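Local coordinates for packaging protein UL32 (PDB 6XF9), which forms a pentameric, zinc-binding ring required for herpesviral packaging and probably helps direct newly made capsids to nuclear replication compartments, at residues C415-T420 against T446-R451; F423-L428 against S460-L465; L7-R12 against L99-H104; K19-S24 against S91-A96. All coordinates share one frame; numbering follows the deposited sequence.

Overall arrangement
The four contacts form two pairs on separate parts of a largely helical chain. Interactions 3 and 4 come first in sequence: they set helices 7-12 and 14-22, which follow each other, against the single helix 89-106, with centres about 12 Å apart. Interactions 1 and 2 lie near the C-terminus, with centres about 14 Å apart, and share helix 416-430, which meets helix 435-451 at its start and helix 459-465 further on. Their segments alternate along the chain. Interactions 1 and 3 lie on opposite sides of the chain's centre, their own centres about 35 Å apart. Interaction 1 carries a zinc ligand, while interaction 2 borders a neighbouring subunit of the pentamer.

Interaction 1 (C415-T420 against T446-R451); sequences CEVVQT and TAQLKR. With ZN (zinc ion), chain Q.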
loop_
_atom_site.group_PDB
_atom_site.type_symbol
_atom_site.label_atom_id
_atom_site.label_comp_id
_atom_site.label_asym_id
_atom_site.label_seq_id
_atom_site.Cartn_x
_atom_site.Cartn_y
_atom_site.Cartn_z
ATOM N N CYS D 415 -8.082 -32.963 -7.088
ATOM C CA CYS D 415 -8.184 -31.522 -7.280
ATOM C C CYS D 415 -6.802 -30.990 -7.617
ATOM O O CYS D 415 -5.929 -30.971 -6.748
ATOM C CB CYS D 415 -8.742 -30.841 -6.042
ATOM S SG CYS D 415 -9.009 -29.065 -6.343
ATOM N N GLU D 416 -6.594 -30.566 -8.870
ATOM C CA GLU D 416 -5.268 -30.077 -9.256
ATOM C C GLU D 416 -4.945 -28.753 -8.575
ATOM O O GLU D 416 -3.768 -28.457 -8.340
ATOM C CB GLU D 416 -5.154 -29.953 -10.782
ATOM C CG GLU D 416 -3.710 -30.021 -11.286
ATOM C CD GLU D 416 -3.591 -30.398 -12.781
ATOM O OE1 GLU D 416 -4.627 -30.371 -13.476
ATOM O OE2 GLU D 416 -2.460 -30.685 -13.274
ATOM N N VAL D 417 -5.968 -27.962 -8.224
ATOM C CA VAL D 417 -5.735 -26.722 -7.472
ATOM C C VAL D 417 -5.088 -27.036 -6.136
ATOM O O VAL D 417 -3.969 -26.602 -5.863
ATOM C CB VAL D 417 -7.046 -25.941 -7.273
ATOM C CG1 VAL D 417 -6.846 -24.833 -6.263
ATOM C CG2 VAL D 417 -7.512 -25.369 -8.595
ATOM N N VAL D 418 -5.742 -27.862 -5.319
ATOM C CA VAL D 418 -5.157 -28.241 -4.033
ATOM C C VAL D 418 -3.833 -28.964 -4.235
ATOM O O VAL D 418 -2.870 -28.737 -3.492
ATOM C CB VAL D 418 -6.138 -29.101 -3.225
ATOM C CG1 VAL D 418 -5.412 -29.759 -2.098
ATOM C CG2 VAL D 418 -7.247 -28.259 -2.675
ATOM N N GLN D 419 -3.736 -29.824 -5.256
ATOM C CA GLN D 419 -2.443 -30.461 -5.508
ATOM C C GLN D 419 -1.372 -29.403 -5.751
ATOM O O GLN D 419 -0.263 -29.491 -5.213
ATOM C CB GLN D 419 -2.520 -31.439 -6.686
ATOM C CG GLN D 419 -1.261 -32.316 -6.814
ATOM C CD GLN D 419 -0.957 -32.771 -8.264
ATOM O OE1 GLN D 419 -1.404 -32.163 -9.242
ATOM N NE2 GLN D 419 -0.183 -33.845 -8.394
ATOM N N THR D 420 -1.683 -28.388 -6.564
ATOM C CA THR D 420 -0.669 -27.383 -6.886
ATOM C C THR D 420 -0.248 -26.606 -5.650
ATOM O O THR D 420 0.946 -26.371 -5.434
ATOM C CB THR D 420 -1.172 -26.434 -7.967
ATOM O OG1 THR D 420 -1.412 -27.172 -9.173
ATOM C CG2 THR D 420 -0.143 -25.372 -8.250
ATOM N N THR D 446 -4.314 -21.959 3.169
ATOM C CA THR D 446 -5.224 -22.077 4.305
ATOM C C THR D 446 -6.674 -21.946 3.867
ATOM O O THR D 446 -7.541 -22.685 4.343
ATOM C CB THR D 446 -4.887 -21.036 5.355
ATOM O OG1 THR D 446 -3.511 -21.183 5.720
ATOM C CG2 THR D 446 -5.723 -21.272 6.572
ATOM N N ALA D 447 -6.960 -20.999 2.968
ATOM C CA ALA D 447 -8.326 -20.820 2.480
ATOM C C ALA D 447 -8.828 -22.079 1.798
ATOM O O ALA D 447 -9.953 -22.523 2.044
ATOM C CB ALA D 447 -8.406 -19.628 1.532
ATOM N N GLN D 448 -8.007 -22.678 0.929
ATOM C CA GLN D 448 -8.452 -23.882 0.234
ATOM C C GLN D 448 -8.581 -25.062 1.183
ATOM O O GLN D 448 -9.531 -25.843 1.080
ATOM C CB GLN D 448 -7.485 -24.217 -0.880
ATOM C CG GLN D 448 -7.341 -23.113 -1.874
ATOM C CD GLN D 448 -8.499 -23.042 -2.824
ATOM O OE1 GLN D 448 -9.459 -23.816 -2.727
ATOM N NE2 GLN D 448 -8.408 -22.120 -3.775
ATOM N N LEU D 449 -7.663 -25.197 2.139
ATOM C CA LEU D 449 -7.797 -26.279 3.112
ATOM C C LEU D 449 -9.163 -26.262 3.783
ATOM O O LEU D 449 -9.779 -27.315 3.969
ATOM C CB LEU D 449 -6.688 -26.198 4.162
ATOM C CG LEU D 449 -5.357 -26.703 3.647
ATOM C CD1 LEU D 449 -4.393 -26.764 4.789
ATOM C CD2 LEU D 449 -5.589 -28.071 3.080
ATOM N N LYS D 450 -9.656 -25.074 4.161
ATOM C CA LYS D 450 -10.957 -25.013 4.838
ATOM C C LYS D 450 -12.082 -25.295 3.854
ATOM O O LYS D 450 -13.054 -25.990 4.180
ATOM C CB LYS D 450 -11.151 -23.649 5.504
ATOM C CG LYS D 450 -10.081 -23.362 6.561
ATOM C CD LYS D 450 -10.294 -22.048 7.324
ATOM C CE LYS D 450 -9.060 -21.673 8.176
ATOM N NZ LYS D 450 -8.694 -22.660 9.251
ATOM N N ARG D 451 -11.956 -24.756 2.638
ATOM C CA ARG D 451 -12.949 -24.953 1.593
ATOM C C ARG D 451 -13.094 -26.421 1.204
ATOM O O ARG D 451 -14.158 -26.833 0.728
ATOM C CB ARG D 451 -12.553 -24.087 0.400
ATOM C CG ARG D 451 -13.600 -23.930 -0.626
ATOM C CD ARG D 451 -13.252 -22.793 -1.537
ATOM N NE ARG D 451 -13.903 -22.969 -2.823
ATOM C CZ ARG D 451 -13.256 -23.399 -3.900
ATOM N NH1 ARG D 451 -11.954 -23.688 -3.790
ATOM N NH2 ARG D 451 -13.904 -23.551 -5.066
HETATM ZN ZN ZN Q . -10.877 -28.558 -5.161
#
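Val417 holds CG1 anti to its own nitrogen (chi1 168°), and Gln448 bends at its second torsion (-77°), which brings CG1 and the amide together. The two side chains cross at about a right angle, with Val417 CG1 4.0 Å from Gln448 NE2. Beside them the other valine, Val418, brings CG2 to 4.4 Å from Gln448 CB, so the contact is a light one between methyl groups and the glutamine chain. The amide is held from its own helix: Gln448 NE2 is hydrogen-bonded to Glu444, and Gln448 OE1 receives a weak bond of 2.7 Å from Arg451 NH1, in the plane of the guanidinium. Just before helix 416-430, Cys415 is the N-cap residue; its SG accepts a weak but nearly straight bond from Val418 N at 3.6 Å and also binds the zinc ion at 2.3 Å. Cys191, Cys192 and His452 complete the site. The carbonyl of Gln448 bonds ND1 of that histidine, whose NE2 binds the metal, and so probably helps to orient it. The metal thus links the start of helix 416-430 to the residue following helix 435-451, while helix 145-164 packs on Glu416 and Thr420.

Interaction 2 (F423-L428 against S460-L465); sequences FLFKGL and SQTSHL
The short helical segments 423-428 and 460-465 run in roughly the same direction, their axes 39° apart and 11.0 Å from each other at closest approach, with Phe425 and Ser463 nearest in backbone register. That wide spacing is bridged by the ring of Phe425. Its CG lies anti to the backbone nitrogen (chi1 177°), which extends the ring from helix 416-430 so that its far end, CZ, does the touching. Phe425 CZ lies 4.0 Å from Ser463 N and 4.1 Å from Ser463 CB, and Thr462 CG2 comes to 4.2 Å from the same Phe425 CZ; the nitrogen and the methyl both sit at the ring edge, near its plane. This is an all-helical arrangement in which helix 416-430, after pairing with helix 435-451, also receives the C-terminal helix 459-465. Phe425 touches Leu445 of helix 435-451 as well, and Leu428 packs on Ser438 and Ile441 there. Leu428 adds a smaller touch across the contact, with Leu428 CD1 3.8 Å from Ser463 OG. Other residues of helix 459-465 meet another copy of the protein, Gln461 and Leu465 both packing on Phe153 of the neighbouring subunit.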
loop_
_atom_site.group_PDB
_atom_site.type_symbol
_atom_site.label_atom_id
_atom_site.label_comp_id
_atom_site.label_asym_id
_atom_site.label_seq_id
_atom_site.Cartn_x
_atom_site.Cartn_y
_atom_site.Cartn_z
ATOM N N PHE D 423 2.202 -28.490 -3.522
ATOM C CA PHE D 423 3.575 -28.468 -4.033
ATOM C C PHE D 423 4.229 -27.106 -3.882
ATOM O O PHE D 423 5.451 -27.021 -3.717
ATOM C CB PHE D 423 3.597 -28.903 -5.490
ATOM C CG PHE D 423 3.651 -30.371 -5.637
ATOM C CD1 PHE D 423 4.818 -31.046 -5.364
ATOM C CD2 PHE D 423 2.524 -31.089 -5.951
ATOM C CE1 PHE D 423 4.877 -32.412 -5.446
ATOM C CE2 PHE D 423 2.580 -32.467 -6.029
ATOM C CZ PHE D 423 3.761 -33.123 -5.778
ATOM N N LEU D 424 3.455 -26.035 -4.013
ATOM C CA LEU D 424 3.985 -24.710 -3.726
ATOM C C LEU D 424 4.455 -24.613 -2.273
ATOM O O LEU D 424 5.588 -24.198 -2.003
ATOM C CB LEU D 424 2.917 -23.666 -4.063
ATOM C CG LEU D 424 3.008 -23.138 -5.513
ATOM C CD1 LEU D 424 3.162 -24.222 -6.567
ATOM C CD2 LEU D 424 1.797 -22.295 -5.851
ATOM N N PHE D 425 3.631 -25.087 -1.327
ATOM C CA PHE D 425 3.986 -25.029 0.093
ATOM C C PHE D 425 5.222 -25.871 0.402
ATOM O O PHE D 425 6.173 -25.389 1.023
ATOM C CB PHE D 425 2.796 -25.482 0.934
ATOM C CG PHE D 425 3.078 -25.539 2.410
ATOM C CD1 PHE D 425 2.962 -24.410 3.198
ATOM C CD2 PHE D 425 3.420 -26.731 3.013
ATOM C CE1 PHE D 425 3.204 -24.465 4.559
ATOM C CE2 PHE D 425 3.658 -26.803 4.369
ATOM C CZ PHE D 425 3.551 -25.663 5.146
ATOM N N LYS D 426 5.247 -27.132 -0.028
ATOM C CA LYS D 426 6.464 -27.916 0.166
ATOM C C LYS D 426 7.671 -27.209 -0.444
ATOM O O LYS D 426 8.813 -27.431 -0.016
ATOM C CB LYS D 426 6.294 -29.320 -0.422
ATOM C CG LYS D 426 5.233 -30.146 0.284
ATOM C CD LYS D 426 5.388 -30.087 1.803
ATOM C CE LYS D 426 6.334 -31.153 2.280
ATOM N NZ LYS D 426 6.778 -30.938 3.675
ATOM N N GLY D 427 7.443 -26.401 -1.482
ATOM C CA GLY D 427 8.538 -25.675 -2.107
ATOM C C GLY D 427 9.067 -24.540 -1.254
ATOM O O GLY D 427 10.281 -24.344 -1.150
ATOM N N LEU D 428 8.172 -23.750 -0.658
ATOM C CA LEU D 428 8.664 -22.686 0.205
ATOM C C LEU D 428 9.386 -23.270 1.413
ATOM O O LEU D 428 10.336 -22.670 1.927
ATOM C CB LEU D 428 7.518 -21.761 0.638
ATOM C CG LEU D 428 6.389 -22.248 1.530
ATOM C CD1 LEU D 428 6.804 -22.406 2.980
ATOM C CD2 LEU D 428 5.272 -21.242 1.473
ATOM N N SER D 460 1.340 -21.852 8.519
ATOM C CA SER D 460 2.470 -21.081 9.040
ATOM C C SER D 460 3.066 -21.770 10.250
ATOM O O SER D 460 4.291 -21.830 10.394
ATOM C CB SER D 460 2.036 -19.662 9.407
ATOM O OG SER D 460 0.987 -19.674 10.366
ATOM N N GLN D 461 2.214 -22.297 11.128
ATOM C CA GLN D 461 2.705 -23.116 12.226
ATOM C C GLN D 461 3.473 -24.315 11.687
ATOM O O GLN D 461 4.591 -24.595 12.132
ATOM C CB GLN D 461 1.536 -23.548 13.122
ATOM C CG GLN D 461 1.894 -24.721 14.028
ATOM C CD GLN D 461 0.729 -25.240 14.890
ATOM O OE1 GLN D 461 -0.413 -24.780 14.767
ATOM N NE2 GLN D 461 1.018 -26.236 15.743
ATOM N N THR D 462 2.915 -25.004 10.681
ATOM C CA THR D 462 3.590 -26.174 10.121
ATOM C C THR D 462 4.921 -25.805 9.508
ATOM O O THR D 462 5.917 -26.502 9.712
ATOM C CB THR D 462 2.725 -26.859 9.070
ATOM O OG1 THR D 462 1.486 -27.240 9.662
ATOM C CG2 THR D 462 3.434 -28.091 8.511
ATOM N N SER D 463 4.962 -24.721 8.741
ATOM C CA SER D 463 6.225 -24.337 8.126
ATOM C C SER D 463 7.267 -23.961 9.163
ATOM O O SER D 463 8.464 -24.224 8.966
ATOM C CB SER D 463 6.025 -23.163 7.185
ATOM O OG SER D 463 7.299 -22.775 6.708
ATOM N N HIS D 464 6.847 -23.343 10.271
ATOM C CA HIS D 464 7.814 -23.053 11.322
ATOM C C HIS D 464 8.336 -24.354 11.926
ATOM O O HIS D 464 9.546 -24.512 12.116
ATOM C CB HIS D 464 7.208 -22.141 12.402
ATOM C CG HIS D 464 7.166 -20.683 12.022
ATOM N ND1 HIS D 464 8.302 -19.933 11.787
ATOM C CD2 HIS D 464 6.122 -19.813 11.941
ATOM C CE1 HIS D 464 7.953 -18.684 11.504
ATOM N NE2 HIS D 464 6.636 -18.582 11.604
ATOM N N LEU D 465 7.448 -25.328 12.161
ATOM C CA LEU D 465 7.794 -26.487 12.983
ATOM C C LEU D 465 8.632 -27.542 12.241
ATOM O O LEU D 465 9.685 -27.959 12.743
ATOM C CB LEU D 465 6.516 -27.135 13.527
ATOM C CG LEU D 465 5.715 -26.444 14.651
ATOM C CD1 LEU D 465 4.548 -27.332 15.151
ATOM C CD2 LEU D 465 6.608 -25.961 15.801
#

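Interaction 3 (L7-R12 against L99-H104); sequences LGTITR and LCEIMH
Glu101 meets two side chains of the N-terminal helix 7-12, one with its aliphatic stem and the other with its carboxylate. Its CG is anti to the backbone nitrogen (chi1 177°) and the chain then bends at the second torsion (73°), which brings the carboxylate up to Arg12 while CB and CG are left facing Thr9. There the methyl of the threonine comes in across the glutamate at about a right angle: Thr9 CG2 is 3.4 Å from Glu101 CB and 3.8 Å from Glu101 CG, a close apolar touch near the point where the two backbones come nearest. Arg12, one turn further on, bends at its third torsion, and its guanidinium reaches the carboxylate obliquely. The two flat groups are turned almost perpendicular, their planes 87° apart, so the pairing is not the side-by-side kind in which two N-H groups meet two oxygens. Instead a single nitrogen lies near both oxygens: Arg12 NH1 forms the salt bridge to Glu101 OE2 at 3.1 Å, with Glu101 OE1 at 3.3 Å. Nearby, His13, which follows the short helix, receives further ties: its NE2 is hydrogen-bonded to His104 ND1, its ND1 to the carbonyl of Thr9, and Glu101 touches it too. The contact fastens helix 7-12 to helix 89-106 away from the zinc sites. Because Arg12 is exposed and the charged groups meet without a hydrogen bond, the attraction is probably largely electrostatic and weakened by solvent, with the Thr9 methyl adding a short-range apolar component.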
loop_
_atom_site.group_PDB
_atom_site.type_symbol
_atom_site.label_atom_id
_atom_site.label_comp_id
_atom_site.label_asym_id
_atom_site.label_seq_id
_atom_site.Cartn_x
_atom_site.Cartn_y
_atom_site.Cartn_z
ATOM N N LEU D 7 5.515 -57.116 -4.981
ATOM C CA LEU D 7 6.900 -57.252 -4.556
ATOM C C LEU D 7 7.709 -58.090 -5.545
ATOM O O LEU D 7 8.811 -57.691 -5.957
ATOM C CB LEU D 7 6.917 -57.863 -3.162
ATOM C CG LEU D 7 8.235 -58.056 -2.443
ATOM C CD1 LEU D 7 9.162 -56.880 -2.668
ATOM C CD2 LEU D 7 7.915 -58.231 -0.951
ATOM N N GLY D 8 7.123 -59.194 -6.027
ATOM C CA GLY D 8 7.808 -60.019 -7.009
ATOM C C GLY D 8 8.228 -59.251 -8.249
ATOM O O GLY D 8 9.309 -59.485 -8.794
ATOM N N THR D 9 7.381 -58.320 -8.714
ATOM C CA THR D 9 7.730 -57.542 -9.901
ATOM C C THR D 9 8.967 -56.694 -9.629
ATOM O O THR D 9 9.823 -56.504 -10.508
ATOM C CB THR D 9 6.571 -56.639 -10.313
ATOM O OG1 THR D 9 5.306 -57.278 -10.053
ATOM C CG2 THR D 9 6.684 -56.336 -11.795
ATOM N N ILE D 10 9.070 -56.176 -8.401
ATOM C CA ILE D 10 10.240 -55.399 -8.001
ATOM C C ILE D 10 11.473 -56.283 -7.993
ATOM O O ILE D 10 12.543 -55.897 -8.487
ATOM C CB ILE D 10 10.011 -54.741 -6.627
ATOM C CG1 ILE D 10 9.015 -53.578 -6.751
ATOM C CG2 ILE D 10 11.339 -54.262 -6.064
ATOM C CD1 ILE D 10 8.332 -53.235 -5.463
ATOM N N THR D 11 11.342 -57.476 -7.392
ATOM C CA THR D 11 12.471 -58.389 -7.234
ATOM C C THR D 11 13.052 -58.844 -8.577
ATOM O O THR D 11 14.274 -58.814 -8.771
ATOM C CB THR D 11 12.031 -59.611 -6.416
ATOM O OG1 THR D 11 11.994 -59.288 -5.016
ATOM C CG2 THR D 11 12.985 -60.744 -6.620
ATOM N N ARG D 12 12.201 -59.216 -9.540
ATOM C CA ARG D 12 12.767 -59.769 -10.771
ATOM C C ARG D 12 13.561 -58.740 -11.567
ATOM O O ARG D 12 14.553 -59.095 -12.218
ATOM C CB ARG D 12 11.689 -60.426 -11.612
ATOM C CG ARG D 12 10.991 -59.587 -12.597
ATOM C CD ARG D 12 10.027 -60.526 -13.269
ATOM N NE ARG D 12 9.108 -60.941 -12.213
ATOM C CZ ARG D 12 7.874 -61.376 -12.409
ATOM N NH1 ARG D 12 7.403 -61.478 -13.644
ATOM N NH2 ARG D 12 7.122 -61.712 -11.365
ATOM N N LEU D 99 6.568 -50.749 -14.773
ATOM C CA LEU D 99 6.835 -50.295 -16.137
ATOM C C LEU D 99 7.866 -51.189 -16.824
ATOM O O LEU D 99 7.762 -51.441 -18.026
ATOM C CB LEU D 99 7.286 -48.832 -16.139
ATOM C CG LEU D 99 7.396 -48.256 -17.553
ATOM C CD1 LEU D 99 6.033 -48.113 -18.139
ATOM C CD2 LEU D 99 8.107 -46.924 -17.569
ATOM N N CYS D 100 8.899 -51.632 -16.098
ATOM C CA CYS D 100 9.751 -52.706 -16.606
ATOM C C CYS D 100 8.932 -53.909 -17.051
ATOM O O CYS D 100 9.000 -54.345 -18.207
ATOM C CB CYS D 100 10.745 -53.162 -15.543
ATOM S SG CYS D 100 12.301 -52.370 -15.593
ATOM N N GLU D 101 8.143 -54.453 -16.129
ATOM C CA GLU D 101 7.403 -55.668 -16.415
ATOM C C GLU D 101 6.544 -55.494 -17.656
ATOM O O GLU D 101 6.547 -56.353 -18.540
ATOM C CB GLU D 101 6.565 -56.024 -15.195
ATOM C CG GLU D 101 5.682 -57.223 -15.322
ATOM C CD GLU D 101 6.422 -58.531 -15.297
ATOM O OE1 GLU D 101 7.649 -58.553 -15.055
ATOM O OE2 GLU D 101 5.742 -59.557 -15.488
ATOM N N ILE D 102 5.852 -54.359 -17.773
ATOM C CA ILE D 102 5.010 -54.133 -18.944
ATOM C C ILE D 102 5.854 -54.128 -20.210
ATOM O O ILE D 102 5.388 -54.546 -21.278
ATOM C CB ILE D 102 4.201 -52.833 -18.784
ATOM C CG1 ILE D 102 3.097 -53.032 -17.758
ATOM C CG2 ILE D 102 3.586 -52.388 -20.110
ATOM C CD1 ILE D 102 2.505 -51.741 -17.305
ATOM N N MET D 103 7.115 -53.688 -20.115
ATOM C CA MET D 103 7.970 -53.606 -21.298
ATOM C C MET D 103 8.525 -54.966 -21.712
ATOM O O MET D 103 8.669 -55.236 -22.911
ATOM C CB MET D 103 9.149 -52.663 -21.038
ATOM C CG MET D 103 8.794 -51.210 -20.871
ATOM S SD MET D 103 8.382 -50.460 -22.443
ATOM C CE MET D 103 9.973 -50.355 -23.249
ATOM N N HIS D 104 8.838 -55.825 -20.741
ATOM C CA HIS D 104 9.299 -57.175 -21.036
ATOM C C HIS D 104 8.183 -58.074 -21.562
ATOM O O HIS D 104 8.457 -59.002 -22.334
ATOM C CB HIS D 104 9.934 -57.752 -19.786
ATOM C CG HIS D 104 11.275 -57.164 -19.504
ATOM N ND1 HIS D 104 11.694 -56.836 -18.234
ATOM C CD2 HIS D 104 12.276 -56.796 -20.339
ATOM C CE1 HIS D 104 12.913 -56.325 -18.295
ATOM N NE2 HIS D 104 13.287 -56.285 -19.562
#

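Interaction 4 (K19-S24 against S91-A96); sequences KLLAAS and STMAAA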
loop_
_atom_site.group_PDB
_atom_site.type_symbol
_atom_site.label_atom_id
_atom_site.label_comp_id
_atom_site.label_asym_id
_atom_site.label_seq_id
_atom_site.Cartn_x
_atom_site.Cartn_y
_atom_site.Cartn_z
ATOM N N LYS D 19 19.764 -49.739 -11.347
ATOM C CA LYS D 19 20.302 -48.661 -12.166
ATOM C C LYS D 19 19.510 -47.377 -11.949
ATOM O O LYS D 19 20.067 -46.283 -12.066
ATOM C CB LYS D 19 20.318 -49.063 -13.641
ATOM C CG LYS D 19 21.138 -50.357 -13.920
ATOM C CD LYS D 19 22.585 -50.238 -13.391
ATOM C CE LYS D 19 23.535 -49.386 -14.238
ATOM N NZ LYS D 19 24.965 -49.488 -13.758
ATOM N N LEU D 20 18.206 -47.498 -11.653
ATOM C CA LEU D 20 17.390 -46.336 -11.290
ATOM C C LEU D 20 17.765 -45.792 -9.908
ATOM O O LEU D 20 17.875 -44.573 -9.727
ATOM C CB LEU D 20 15.898 -46.690 -11.323
ATOM C CG LEU D 20 14.923 -45.609 -10.870
ATOM C CD1 LEU D 20 15.040 -44.413 -11.774
ATOM C CD2 LEU D 20 13.509 -46.123 -10.860
ATOM N N LEU D 21 17.919 -46.671 -8.905
ATOM C CA LEU D 21 18.293 -46.194 -7.574
ATOM C C LEU D 21 19.658 -45.507 -7.583
ATOM O O LEU D 21 19.843 -44.471 -6.936
ATOM C CB LEU D 21 18.299 -47.344 -6.571
ATOM C CG LEU D 21 16.993 -47.983 -6.122
ATOM C CD1 LEU D 21 17.285 -49.224 -5.280
ATOM C CD2 LEU D 21 16.193 -46.986 -5.324
ATOM N N ALA D 22 20.630 -46.063 -8.312
ATOM C CA ALA D 22 21.946 -45.437 -8.351
ATOM C C ALA D 22 21.865 -44.051 -8.963
ATOM O O ALA D 22 22.501 -43.110 -8.472
ATOM C CB ALA D 22 22.929 -46.312 -9.120
ATOM N N ALA D 23 21.101 -43.901 -10.048
ATOM C CA ALA D 23 20.900 -42.594 -10.679
ATOM C C ALA D 23 19.987 -41.664 -9.873
ATOM O O ALA D 23 19.707 -40.550 -10.337
ATOM C CB ALA D 23 20.327 -42.783 -12.087
ATOM N N SER D 24 19.498 -42.088 -8.703
ATOM C CA SER D 24 18.565 -41.310 -7.900
ATOM C C SER D 24 19.161 -40.835 -6.575
ATOM O O SER D 24 18.425 -40.347 -5.707
ATOM C CB SER D 24 17.302 -42.133 -7.654
ATOM O OG SER D 24 16.645 -42.365 -8.889
ATOM N N SER D 91 5.843 -45.467 -4.206
ATOM C CA SER D 91 4.965 -45.435 -5.374
ATOM C C SER D 91 5.759 -45.202 -6.645
ATOM O O SER D 91 5.353 -45.675 -7.713
ATOM C CB SER D 91 3.882 -44.371 -5.236
ATOM O OG SER D 91 3.227 -44.473 -3.981
ATOM N N THR D 92 6.879 -44.471 -6.565
ATOM C CA THR D 92 7.732 -44.301 -7.740
ATOM C C THR D 92 8.486 -45.582 -8.065
ATOM O O THR D 92 8.585 -45.970 -9.237
ATOM C CB THR D 92 8.708 -43.155 -7.503
ATOM O OG1 THR D 92 7.955 -41.981 -7.190
ATOM C CG2 THR D 92 9.596 -42.908 -8.732
ATOM N N MET D 93 9.001 -46.258 -7.034
ATOM C CA MET D 93 9.662 -47.548 -7.202
ATOM C C MET D 93 8.722 -48.555 -7.859
ATOM O O MET D 93 9.088 -49.209 -8.841
ATOM C CB MET D 93 10.126 -48.043 -5.831
ATOM C CG MET D 93 11.004 -49.289 -5.786
ATOM S SD MET D 93 12.556 -49.193 -6.719
ATOM C CE MET D 93 13.429 -50.501 -5.878
ATOM N N ALA D 94 7.498 -48.688 -7.321
ATOM C CA ALA D 94 6.515 -49.634 -7.847
ATOM C C ALA D 94 6.136 -49.317 -9.286
ATOM O O ALA D 94 5.980 -50.224 -10.110
ATOM C CB ALA D 94 5.274 -49.647 -6.967
ATOM N N ALA D 95 5.904 -48.043 -9.600
ATOM C CA ALA D 95 5.639 -47.689 -10.989
ATOM C C ALA D 95 6.851 -47.976 -11.873
ATOM O O ALA D 95 6.692 -48.325 -13.044
ATOM C CB ALA D 95 5.229 -46.221 -11.088
ATOM N N ALA D 96 8.070 -47.824 -11.344
ATOM C CA ALA D 96 9.247 -48.189 -12.127
ATOM C C ALA D 96 9.248 -49.677 -12.429
ATOM O O ALA D 96 9.321 -50.086 -13.593
ATOM C CB ALA D 96 10.524 -47.821 -11.378
#
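Leu20 with Ala96 and Leu21 with Met93 make up the apolar packing between the two segments, all four side chains buried. Leu20 points from helix 14-22 toward helix 89-106, its CG anti to the backbone nitrogen (chi1 176°), and the branch CD2 presses on the methyl of Ala96. At 3.5 Å between Leu20 CD2 and Ala96 CB this pair is tighter than ordinary carbon contact. Leu21 and Met93 form the looser pair. The methionine bends at its second torsion (58°) and brings its terminal methyl to the leucine, with Met93 CE 4.1 Å from Leu21 CD1, the two side chains crossing at about a right angle. Both pairs belong to the hydrophobic interior of the helical chain: Leu127 of helix 124-133 touches both Leu20 and Ala96, and Ile231 of helix 225-235 lies against both Leu21 and Met93. Hydrogen bonding, by contrast, runs within the segments or to other parts of the chain. Just past the end of helix 14-22, the hydroxyl of Ser24 donates to the carbonyl of Leu20, with Ser24 OG 2.7 Å from Leu20 O and tilted 35° from the carbonyl plane. In helix 89-106 the hydroxyl of the buried Thr92 is shared between the carbonyls of Cys88 and Met280.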